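Putative nitroreductase (Thermotoga maritima, PDB 1VKW) probably acts as an oxidoreductase, as expected of a member of the FMN-dependent nitroreductase clan. Local coordinates at residues L77-V88 / W100-Y111; Y168-E178 / R207-L216. All coordinates share one frame; numbering follows the deposited sequence.

In the fold
The two contacts of this chain are a worked example of how one small fold is held by unlike means. Contact 1 (77-88 with 100-111) seats helix 74-93 against the edge strand 97-101 of one antiparallel sheet and the loop that follows it, by aromatic packing and two hydrogen bonds; contact 2 (168-178 with 207-216) joins the central strands of the other sheet, adding a disulfide and an ion pair. Their centres lie about 22 Å apart, contact 1 about 11 Å and contact 2 about 17 Å from the chain centre. They follow one another along the chain, yet touch where CG1 of V78 packs on CE1 of Y212, 4.0 Å away. Helix 180-198 packs against residues of both contacts.

Contact 1: residues L77-V88 / W100-Y111; sequences LVEYGFQGEQIV and WMARSPHPDVPY
The ring of Y80 takes P110 over one face and W100 at its edge. On the face, CD of P110 stands 4.1 Å from the ring centroid in a CH-pi contact, 17° off the ring normal and displaced toward the CE1–CZ rim. At the edge, CE2 of Y80 lies 4.0 Å from CZ3 of W100, near the plane of each ring. The indole's six-membered ring lies against helix 74-93, CH2 of W100 4.2 Å from CA of G81 and CZ2 3.7 Å from C of G84, with N of E85 and CB of Y111 at the ring edge. A side chain on G84 would run into CH2, so the glycine is what lets the six-membered ring lie against the helix backbone. L77 closes the far end, its CD2 packing on CG of P110 at 3.6 Å.

Two polar bonds fix the rings. Y80 swings CG anti to its own nitrogen (chi1 -162°), which carries the phenol out to the loop, where OH donates to O of Y111 at 2.6 Å, nearly along the C=O axis; OH of Y80 is also hydrogen-bonded to N of A68. NE1 of W100 donates to OE1 of E85 at 3.1 Å in the plane of the indole, the carboxylate and indole planes 25° apart, while CG2 of V88 approaches the same corner obliquely.

Helix and sheet edge are thus joined by aromatic packing with a directional bond at each ring. E85 is buried, and its two oxygens are divided between W100 NE1 and H189 of helix 180-198, which probably fixes the turn of the carboxylate.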
loop_
_atom_site.group_PDB
_atom_site.type_symbol
_atom_site.label_atom_id
_atom_site.label_comp_id
_atom_site.label_asym_id
_atom_site.label_seq_id
_atom_site.Cartn_x
_atom_site.Cartn_y
_atom_site.Cartn_z
ATOM N N LEU A 77 -12.713 -0.141 6.649
ATOM C CA LEU A 77 -11.315 0.005 7.044
ATOM C C LEU A 77 -10.361 -0.767 6.113
ATOM O O LEU A 77 -9.259 -0.301 5.842
ATOM C CB LEU A 77 -11.118 -0.411 8.500
ATOM C CG LEU A 77 -11.637 0.599 9.530
ATOM C CD1 LEU A 77 -11.663 -0.036 10.900
ATOM C CD2 LEU A 77 -10.803 1.873 9.541
ATOM N N VAL A 78 -10.783 -1.934 5.629
ATOM C CA VAL A 78 -10.032 -2.648 4.570
ATOM C C VAL A 78 -9.902 -1.732 3.346
ATOM O O VAL A 78 -8.823 -1.619 2.761
ATOM C CB VAL A 78 -10.697 -4.008 4.200
ATOM C CG1 VAL A 78 -10.060 -4.633 2.975
ATOM C CG2 VAL A 78 -10.591 -4.975 5.341
ATOM N N GLU A 79 -11.003 -1.069 2.990
ATOM C CA GLU A 79 -11.035 -0.089 1.909
ATOM C C GLU A 79 -10.003 1.003 2.132
ATOM O O GLU A 79 -9.274 1.363 1.209
ATOM C CB GLU A 79 -12.441 0.543 1.805
ATOM C CG GLU A 79 -12.729 1.234 0.481
ATOM C CD GLU A 79 -12.861 0.245 -0.666
ATOM O OE1 GLU A 79 -13.913 -0.427 -0.759
ATOM O OE2 GLU A 79 -11.917 0.143 -1.472
ATOM N N TYR A 80 -9.955 1.535 3.357
ATOM C CA TYR A 80 -8.994 2.583 3.712
ATOM C C TYR A 80 -7.551 2.107 3.501
ATOM O O TYR A 80 -6.752 2.782 2.848
ATOM C CB TYR A 80 -9.214 3.066 5.154
ATOM C CG TYR A 80 -8.570 4.415 5.434
ATOM C CD1 TYR A 80 -9.270 5.595 5.232
ATOM C CD2 TYR A 80 -7.250 4.508 5.869
ATOM C CE1 TYR A 80 -8.683 6.831 5.465
ATOM C CE2 TYR A 80 -6.654 5.752 6.113
ATOM C CZ TYR A 80 -7.378 6.908 5.902
ATOM O OH TYR A 80 -6.806 8.145 6.130
ATOM N N GLY A 81 -7.231 0.929 4.030
ATOM C CA GLY A 81 -5.919 0.324 3.823
ATOM C C GLY A 81 -5.612 0.046 2.363
ATOM O O GLY A 81 -4.519 0.333 1.890
ATOM N N PHE A 82 -6.598 -0.484 1.643
ATOM C CA PHE A 82 -6.437 -0.868 0.236
ATOM C C PHE A 82 -6.140 0.343 -0.660
ATOM O O PHE A 82 -5.172 0.344 -1.428
ATOM C CB PHE A 82 -7.700 -1.603 -0.233
ATOM C CG PHE A 82 -7.588 -2.204 -1.612
ATOM C CD1 PHE A 82 -6.766 -3.310 -1.841
ATOM C CD2 PHE A 82 -8.305 -1.672 -2.679
ATOM C CE1 PHE A 82 -6.664 -3.875 -3.116
ATOM C CE2 PHE A 82 -8.200 -2.225 -3.956
ATOM C CZ PHE A 82 -7.375 -3.331 -4.174
ATOM N N GLN A 83 -6.953 1.387 -0.532
ATOM C CA GLN A 83 -6.758 2.597 -1.323
ATOM C C GLN A 83 -5.561 3.395 -0.839
ATOM O O GLN A 83 -4.812 3.938 -1.648
ATOM C CB GLN A 83 -8.024 3.457 -1.315
ATOM C CG GLN A 83 -9.154 2.843 -2.112
ATOM C CD GLN A 83 -10.461 3.599 -1.972
ATOM O OE1 GLN A 83 -10.478 4.827 -1.912
ATOM N NE2 GLN A 83 -11.562 2.862 -1.921
ATOM N N GLY A 84 -5.397 3.466 0.478
ATOM C CA GLY A 84 -4.304 4.199 1.105
ATOM C C GLY A 84 -2.923 3.687 0.716
ATOM O O GLY A 84 -2.017 4.477 0.454
ATOM N N GLU A 85 -2.755 2.370 0.664
ATOM C CA GLU A 85 -1.470 1.816 0.265
ATOM C C GLU A 85 -1.201 2.023 -1.232
ATOM O O GLU A 85 -0.048 2.181 -1.622
ATOM C CB GLU A 85 -1.335 0.356 0.695
ATOM C CG GLU A 85 0.049 -0.256 0.470
ATOM C CD GLU A 85 1.173 0.330 1.317
ATOM O OE1 GLU A 85 0.931 1.248 2.126
ATOM O OE2 GLU A 85 2.327 -0.145 1.182
ATOM N N GLN A 86 -2.247 2.068 -2.065
ATOM C CA GLN A 86 -2.067 2.439 -3.468
ATOM C C GLN A 86 -1.442 3.828 -3.589
ATOM O O GLN A 86 -0.537 4.051 -4.405
ATOM C CB GLN A 86 -3.397 2.372 -4.229
ATOM C CG GLN A 86 -3.809 0.938 -4.565
ATOM C CD GLN A 86 -5.172 0.869 -5.203
ATOM O OE1 GLN A 86 -5.319 1.176 -6.386
ATOM N NE2 GLN A 86 -6.181 0.489 -4.421
ATOM N N ILE A 87 -1.921 4.752 -2.764
ATOM C CA ILE A 87 -1.386 6.119 -2.732
ATOM C C ILE A 87 0.064 6.150 -2.222
ATOM O O ILE A 87 0.918 6.842 -2.802
ATOM C CB ILE A 87 -2.299 7.035 -1.879
ATOM C CG1 ILE A 87 -3.702 7.111 -2.505
ATOM C CG2 ILE A 87 -1.695 8.430 -1.755
ATOM C CD1 ILE A 87 -4.775 7.651 -1.567
ATOM N N VAL A 88 0.332 5.398 -1.153
ATOM C CA VAL A 88 1.694 5.260 -0.602
ATOM C C VAL A 88 2.672 4.805 -1.667
ATOM O O VAL A 88 3.747 5.389 -1.836
ATOM C CB VAL A 88 1.731 4.258 0.584
ATOM C CG1 VAL A 88 3.166 3.835 0.923
ATOM C CG2 VAL A 88 1.074 4.863 1.804
ATOM N N TRP A 100 2.658 5.645 7.876
ATOM C CA TRP A 100 1.287 5.505 8.342
ATOM C C TRP A 100 1.167 5.965 9.795
ATOM O O TRP A 100 1.694 5.320 10.700
ATOM C CB TRP A 100 0.853 4.038 8.241
ATOM C CG TRP A 100 0.492 3.584 6.863
ATOM C CD1 TRP A 100 1.332 3.075 5.905
ATOM C CD2 TRP A 100 -0.817 3.569 6.291
ATOM N NE1 TRP A 100 0.622 2.749 4.776
ATOM C CE2 TRP A 100 -0.703 3.041 4.984
ATOM C CE3 TRP A 100 -2.087 3.950 6.754
ATOM C CZ2 TRP A 100 -1.802 2.897 4.138
ATOM C CZ3 TRP A 100 -3.177 3.796 5.916
ATOM C CH2 TRP A 100 -3.028 3.274 4.622
HETATM N N MSE A 101 0.457 7.059 10.024
HETATM C CA MSE A 101 0.350 7.628 11.363
HETATM C C MSE A 101 -1.069 7.499 11.916
HETATM O O MSE A 101 -2.026 7.931 11.280
HETATM C CB MSE A 101 0.759 9.098 11.320
HETATM C CG MSE A 101 2.242 9.337 11.082
HETATM SE SE MSE A 101 3.118 10.201 12.605
HETATM C CE MSE A 101 2.098 11.881 12.641
ATOM N N ALA A 102 -1.190 6.912 13.104
ATOM C CA ALA A 102 -2.466 6.838 13.820
ATOM C C ALA A 102 -2.691 8.114 14.637
ATOM O O ALA A 102 -2.920 8.045 15.845
ATOM C CB ALA A 102 -2.483 5.617 14.739
ATOM N N ARG A 103 -2.633 9.270 13.975
ATOM C CA ARG A 103 -2.686 10.574 14.653
ATOM C C ARG A 103 -4.019 11.278 14.404
ATOM O O ARG A 103 -4.927 11.198 15.238
ATOM C CB ARG A 103 -1.518 11.456 14.197
ATOM N N SER A 104 -4.122 11.969 13.264
ATOM C CA SER A 104 -5.364 12.613 12.804
ATOM C C SER A 104 -5.881 13.729 13.726
ATOM O O SER A 104 -6.126 13.494 14.912
ATOM C CB SER A 104 -6.465 11.565 12.595
ATOM N N PRO A 105 -6.062 14.937 13.184
ATOM C CA PRO A 105 -6.720 16.013 13.922
ATOM C C PRO A 105 -8.248 15.903 13.863
ATOM O O PRO A 105 -8.940 16.549 14.654
ATOM C CB PRO A 105 -6.231 17.279 13.210
ATOM C CG PRO A 105 -5.930 16.854 11.812
ATOM C CD PRO A 105 -5.656 15.371 11.833
ATOM N N HIS A 106 -8.756 15.094 12.930
ATOM C CA HIS A 106 -10.182 14.783 12.849
ATOM C C HIS A 106 -10.444 13.426 13.510
ATOM O O HIS A 106 -9.717 12.465 13.247
ATOM C CB HIS A 106 -10.636 14.763 11.400
ATOM N N PRO A 107 -11.479 13.336 14.348
ATOM C CA PRO A 107 -11.746 12.120 15.123
ATOM C C PRO A 107 -12.451 10.986 14.360
ATOM O O PRO A 107 -12.865 10.005 14.985
ATOM C CB PRO A 107 -12.644 12.630 16.252
ATOM C CG PRO A 107 -13.409 13.746 15.626
ATOM C CD PRO A 107 -12.478 14.385 14.629
ATOM N N ASP A 108 -12.588 11.114 13.039
ATOM C CA ASP A 108 -13.189 10.071 12.204
ATOM C C ASP A 108 -12.216 9.596 11.120
ATOM O O ASP A 108 -12.636 9.061 10.092
ATOM C CB ASP A 108 -14.475 10.592 11.559
ATOM N N VAL A 109 -10.922 9.790 11.365
ATOM C CA VAL A 109 -9.868 9.385 10.441
ATOM C C VAL A 109 -9.017 8.319 11.150
ATOM O O VAL A 109 -8.456 8.595 12.209
ATOM C CB VAL A 109 -9.008 10.605 10.006
ATOM C CG1 VAL A 109 -7.827 10.189 9.145
ATOM C CG2 VAL A 109 -9.862 11.608 9.254
ATOM N N PRO A 110 -8.931 7.109 10.589
ATOM C CA PRO A 110 -8.195 6.016 11.244
ATOM C C PRO A 110 -6.685 6.267 11.314
ATOM O O PRO A 110 -6.063 6.085 12.363
ATOM C CB PRO A 110 -8.491 4.793 10.353
ATOM C CG PRO A 110 -9.546 5.213 9.391
ATOM C CD PRO A 110 -9.503 6.690 9.294
ATOM N N TYR A 111 -6.110 6.672 10.191
ATOM C CA TYR A 111 -4.691 6.961 10.108
ATOM C C TYR A 111 -4.471 8.125 9.152
ATOM O O TYR A 111 -5.276 8.353 8.249
ATOM C CB TYR A 111 -3.921 5.742 9.574
ATOM C CG TYR A 111 -4.005 4.492 10.427
ATOM C CD1 TYR A 111 -3.057 4.231 11.412
ATOM C CD2 TYR A 111 -5.019 3.559 10.231
ATOM C CE1 TYR A 111 -3.124 3.076 12.191
ATOM C CE2 TYR A 111 -5.099 2.404 11.004
ATOM C CZ TYR A 111 -4.149 2.165 11.980
ATOM O OH TYR A 111 -4.228 1.021 12.750
#

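Contact 2: residues Y168-E178 / R207-L216; sequences YTGGELCISSE and RGEDTYCLIL
OE2 of E172 is gripped by NH2 of R207 and by a water molecule. NH2 of R207 reaches OE2 of E172 at 3.0 Å from the syn side, within the guanidinium plane and nearly straight, while the water donates to OE2 of E172 at 2.8 Å and weakly accepts from NH1 of R207. The second bond of the salt bridge, NH1 to OE1, is weak and bent. Carboxylate and guanidinium planes are turned 55° apart, so this is no flat two-pronged pair. Beyond CG the E172 chain is extended (chi2 -177°), which lays it alongside I215, with OE2 3.6 Å from CG1 of I215. CB of C213 sits over the centre of one guanidinium face.

On the same face of the sheet, C174 and C213 form a disulfide at a non-hydrogen-bonded antiparallel pair, SG to SG 2.1 Å with chi3 106°. S176 and T211 follow, sharing a hydrogen bond between OG and OG1 at 2.5 Å. Backbone bonds of the hydrogen-bonded pairs L173–L214 and I175–Y212 zip the strands together, and their side chains line the other face, where L173 meets helix 143-153, L214 meets helix 180-198, and L216 reaches both helices. With an alanine at E172, R207 would probably be left without its acidic mate, its guanidinium held at NH2 by Q205 but freer to turn.

The two central strands of this antiparallel sheet are therefore tied covalently as well as by hydrogen bonds, with an ion pair reaching across to the edge strand 203-207; such a cross-strand disulfide should keep their register from slipping.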
loop_
_atom_site.group_PDB
_atom_site.type_symbol
_atom_site.label_atom_id
_atom_site.label_comp_id
_atom_site.label_asym_id
_atom_site.label_seq_id
_atom_site.Cartn_x
_atom_site.Cartn_y
_atom_site.Cartn_z
ATOM N N TYR A 168 -2.761 -20.011 -0.495
ATOM C CA TYR A 168 -2.855 -20.139 -1.932
ATOM C C TYR A 168 -3.631 -21.423 -2.228
ATOM O O TYR A 168 -3.274 -22.494 -1.714
ATOM C CB TYR A 168 -1.445 -20.213 -2.528
ATOM C CG TYR A 168 -1.415 -20.615 -3.978
ATOM C CD1 TYR A 168 -1.941 -19.787 -4.958
ATOM C CD2 TYR A 168 -0.846 -21.826 -4.368
ATOM C CE1 TYR A 168 -1.910 -20.163 -6.298
ATOM C CE2 TYR A 168 -0.817 -22.209 -5.681
ATOM C CZ TYR A 168 -1.346 -21.376 -6.644
ATOM O OH TYR A 168 -1.294 -21.763 -7.953
ATOM N N THR A 169 -4.671 -21.329 -3.052
ATOM C CA THR A 169 -5.511 -22.498 -3.358
ATOM C C THR A 169 -5.439 -23.021 -4.791
ATOM O O THR A 169 -6.169 -23.942 -5.144
ATOM C CB THR A 169 -6.968 -22.167 -3.066
ATOM O OG1 THR A 169 -7.364 -21.027 -3.849
ATOM C CG2 THR A 169 -7.142 -21.755 -1.629
ATOM N N GLY A 170 -4.567 -22.460 -5.621
ATOM C CA GLY A 170 -4.569 -22.796 -7.042
ATOM C C GLY A 170 -5.075 -21.615 -7.846
ATOM O O GLY A 170 -4.292 -20.958 -8.533
ATOM N N GLY A 171 -6.373 -21.331 -7.757
ATOM C CA GLY A 171 -6.954 -20.167 -8.438
ATOM C C GLY A 171 -6.824 -18.829 -7.702
ATOM O O GLY A 171 -6.893 -17.764 -8.311
ATOM N N GLU A 172 -6.633 -18.880 -6.391
ATOM C CA GLU A 172 -6.769 -17.690 -5.545
ATOM C C GLU A 172 -5.695 -17.602 -4.493
ATOM O O GLU A 172 -5.122 -18.612 -4.094
ATOM C CB GLU A 172 -8.119 -17.698 -4.828
ATOM C CG GLU A 172 -9.297 -17.976 -5.727
ATOM C CD GLU A 172 -10.620 -17.900 -5.011
ATOM O OE1 GLU A 172 -10.649 -17.782 -3.764
ATOM O OE2 GLU A 172 -11.640 -17.951 -5.712
ATOM N N LEU A 173 -5.454 -16.378 -4.046
ATOM C CA LEU A 173 -4.557 -16.082 -2.935
ATOM C C LEU A 173 -5.451 -15.393 -1.937
ATOM O O LEU A 173 -6.120 -14.418 -2.277
ATOM C CB LEU A 173 -3.408 -15.168 -3.374
ATOM C CG LEU A 173 -2.157 -14.994 -2.504
ATOM C CD1 LEU A 173 -1.526 -16.312 -2.059
ATOM C CD2 LEU A 173 -1.135 -14.201 -3.299
ATOM N N CYS A 174 -5.533 -15.971 -0.745
ATOM C CA CYS A 174 -6.401 -15.468 0.317
ATOM C C CYS A 174 -5.583 -14.911 1.467
ATOM O O CYS A 174 -4.644 -15.551 1.919
ATOM C CB CYS A 174 -7.314 -16.585 0.814
ATOM S SG CYS A 174 -8.420 -17.229 -0.473
ATOM N N ILE A 175 -5.953 -13.716 1.923
ATOM C CA ILE A 175 -5.338 -13.068 3.069
ATOM C C ILE A 175 -6.405 -12.856 4.134
ATOM O O ILE A 175 -7.442 -12.241 3.862
ATOM C CB ILE A 175 -4.754 -11.705 2.666
ATOM C CG1 ILE A 175 -3.716 -11.877 1.554
ATOM C CG2 ILE A 175 -4.141 -11.005 3.875
ATOM C CD1 ILE A 175 -3.297 -10.570 0.925
ATOM N N SER A 176 -6.143 -13.363 5.337
ATOM C CA SER A 176 -7.014 -13.167 6.493
ATOM C C SER A 176 -6.282 -12.377 7.571
ATOM O O SER A 176 -5.076 -12.578 7.795
ATOM C CB SER A 176 -7.445 -14.511 7.077
ATOM O OG SER A 176 -7.912 -15.397 6.072
ATOM N N SER A 177 -7.017 -11.487 8.232
ATOM C CA SER A 177 -6.501 -10.697 9.344
ATOM C C SER A 177 -7.636 -10.164 10.216
ATOM O O SER A 177 -8.716 -9.870 9.718
ATOM C CB SER A 177 -5.709 -9.504 8.819
ATOM O OG SER A 177 -5.098 -8.800 9.881
ATOM N N GLU A 178 -7.352 -10.010 11.507
ATOM C CA GLU A 178 -8.237 -9.319 12.456
ATOM C C GLU A 178 -8.119 -7.784 12.383
ATOM O O GLU A 178 -8.864 -7.069 13.063
ATOM C CB GLU A 178 -7.916 -9.748 13.897
ATOM C CG GLU A 178 -7.753 -11.247 14.146
ATOM C CD GLU A 178 -9.032 -12.044 13.950
ATOM O OE1 GLU A 178 -9.960 -11.579 13.250
ATOM O OE2 GLU A 178 -9.106 -13.165 14.496
ATOM N N ARG A 207 -14.506 -13.060 1.728
ATOM C CA ARG A 207 -14.849 -14.434 2.088
ATOM C C ARG A 207 -14.991 -14.529 3.599
ATOM O O ARG A 207 -14.016 -14.343 4.329
ATOM C CB ARG A 207 -13.754 -15.381 1.629
ATOM C CG ARG A 207 -13.583 -15.423 0.147
ATOM C CD ARG A 207 -14.791 -15.961 -0.619
ATOM N NE ARG A 207 -14.549 -15.856 -2.054
ATOM C CZ ARG A 207 -13.767 -16.676 -2.745
ATOM N NH1 ARG A 207 -13.149 -17.699 -2.153
ATOM N NH2 ARG A 207 -13.605 -16.470 -4.046
ATOM N N GLY A 208 -16.202 -14.812 4.070
ATOM C CA GLY A 208 -16.463 -14.922 5.506
ATOM C C GLY A 208 -16.240 -13.607 6.232
ATOM O O GLY A 208 -16.521 -12.543 5.689
ATOM N N GLU A 209 -15.712 -13.688 7.453
ATOM C CA GLU A 209 -15.673 -12.542 8.370
ATOM C C GLU A 209 -14.422 -11.688 8.228
ATOM O O GLU A 209 -14.482 -10.478 8.426
ATOM C CB GLU A 209 -15.774 -13.017 9.833
ATOM C CG GLU A 209 -17.036 -13.813 10.156
ATOM C CD GLU A 209 -17.052 -14.356 11.580
ATOM O OE1 GLU A 209 -16.318 -13.821 12.450
ATOM O OE2 GLU A 209 -17.812 -15.322 11.836
ATOM N N ASP A 210 -13.287 -12.307 7.908
ATOM C CA ASP A 210 -12.004 -11.591 7.972
ATOM C C ASP A 210 -10.994 -12.000 6.905
ATOM O O ASP A 210 -9.791 -11.904 7.120
ATOM C CB ASP A 210 -11.397 -11.774 9.364
ATOM C CG ASP A 210 -11.021 -13.221 9.662
ATOM O OD1 ASP A 210 -11.239 -14.119 8.822
ATOM O OD2 ASP A 210 -10.486 -13.548 10.734
ATOM N N THR A 211 -11.496 -12.433 5.750
ATOM C CA THR A 211 -10.656 -12.892 4.658
ATOM C C THR A 211 -11.080 -12.212 3.378
ATOM O O THR A 211 -12.272 -12.038 3.128
ATOM C CB THR A 211 -10.776 -14.416 4.490
ATOM O OG1 THR A 211 -10.361 -15.055 5.694
ATOM C CG2 THR A 211 -9.785 -14.964 3.420
ATOM N N TYR A 212 -10.094 -11.841 2.574
ATOM C CA TYR A 212 -10.329 -11.368 1.216
ATOM C C TYR A 212 -9.475 -12.225 0.310
ATOM O O TYR A 212 -8.301 -12.445 0.598
ATOM C CB TYR A 212 -9.965 -9.894 1.079
ATOM C CG TYR A 212 -11.076 -8.968 1.505
ATOM C CD1 TYR A 212 -11.311 -8.708 2.849
ATOM C CD2 TYR A 212 -11.908 -8.371 0.567
ATOM C CE1 TYR A 212 -12.339 -7.870 3.251
ATOM C CE2 TYR A 212 -12.934 -7.521 0.957
ATOM C CZ TYR A 212 -13.144 -7.270 2.300
ATOM O OH TYR A 212 -14.174 -6.438 2.698
ATOM N N CYS A 213 -10.088 -12.739 -0.753
ATOM C CA CYS A 213 -9.391 -13.566 -1.720
ATOM C C CYS A 213 -9.261 -12.829 -3.027
ATOM O O CYS A 213 -10.150 -12.077 -3.439
ATOM C CB CYS A 213 -10.116 -14.897 -1.948
ATOM S SG CYS A 213 -10.077 -16.008 -0.516
ATOM N N LEU A 214 -8.128 -13.062 -3.668
ATOM C CA LEU A 214 -7.825 -12.506 -4.956
ATOM C C LEU A 214 -7.914 -13.628 -5.973
ATOM O O LEU A 214 -7.174 -14.604 -5.877
ATOM C CB LEU A 214 -6.401 -11.962 -4.927
ATOM C CG LEU A 214 -6.049 -10.809 -5.840
ATOM C CD1 LEU A 214 -6.851 -9.579 -5.445
ATOM C CD2 LEU A 214 -4.543 -10.547 -5.727
ATOM N N ILE A 215 -8.827 -13.508 -6.929
ATOM C CA ILE A 215 -8.817 -14.418 -8.063
ATOM C C ILE A 215 -7.731 -13.880 -9.010
ATOM O O ILE A 215 -7.887 -12.823 -9.614
ATOM C CB ILE A 215 -10.191 -14.523 -8.742
ATOM C CG1 ILE A 215 -11.249 -14.991 -7.730
ATOM C CG2 ILE A 215 -10.141 -15.521 -9.877
ATOM C CD1 ILE A 215 -12.673 -14.853 -8.231
ATOM N N LEU A 216 -6.640 -14.625 -9.118
ATOM C CA LEU A 216 -5.387 -14.117 -9.670
ATOM C C LEU A 216 -5.388 -13.909 -11.169
ATOM O O LEU A 216 -4.922 -12.881 -11.648
ATOM C CB LEU A 216 -4.240 -15.065 -9.304
ATOM C CG LEU A 216 -3.952 -15.091 -7.798
ATOM C CD1 LEU A 216 -3.130 -16.316 -7.436
ATOM C CD2 LEU A 216 -3.265 -13.821 -7.362
HETATM O O HOH W 1 -13.351 -19.788 -4.553
#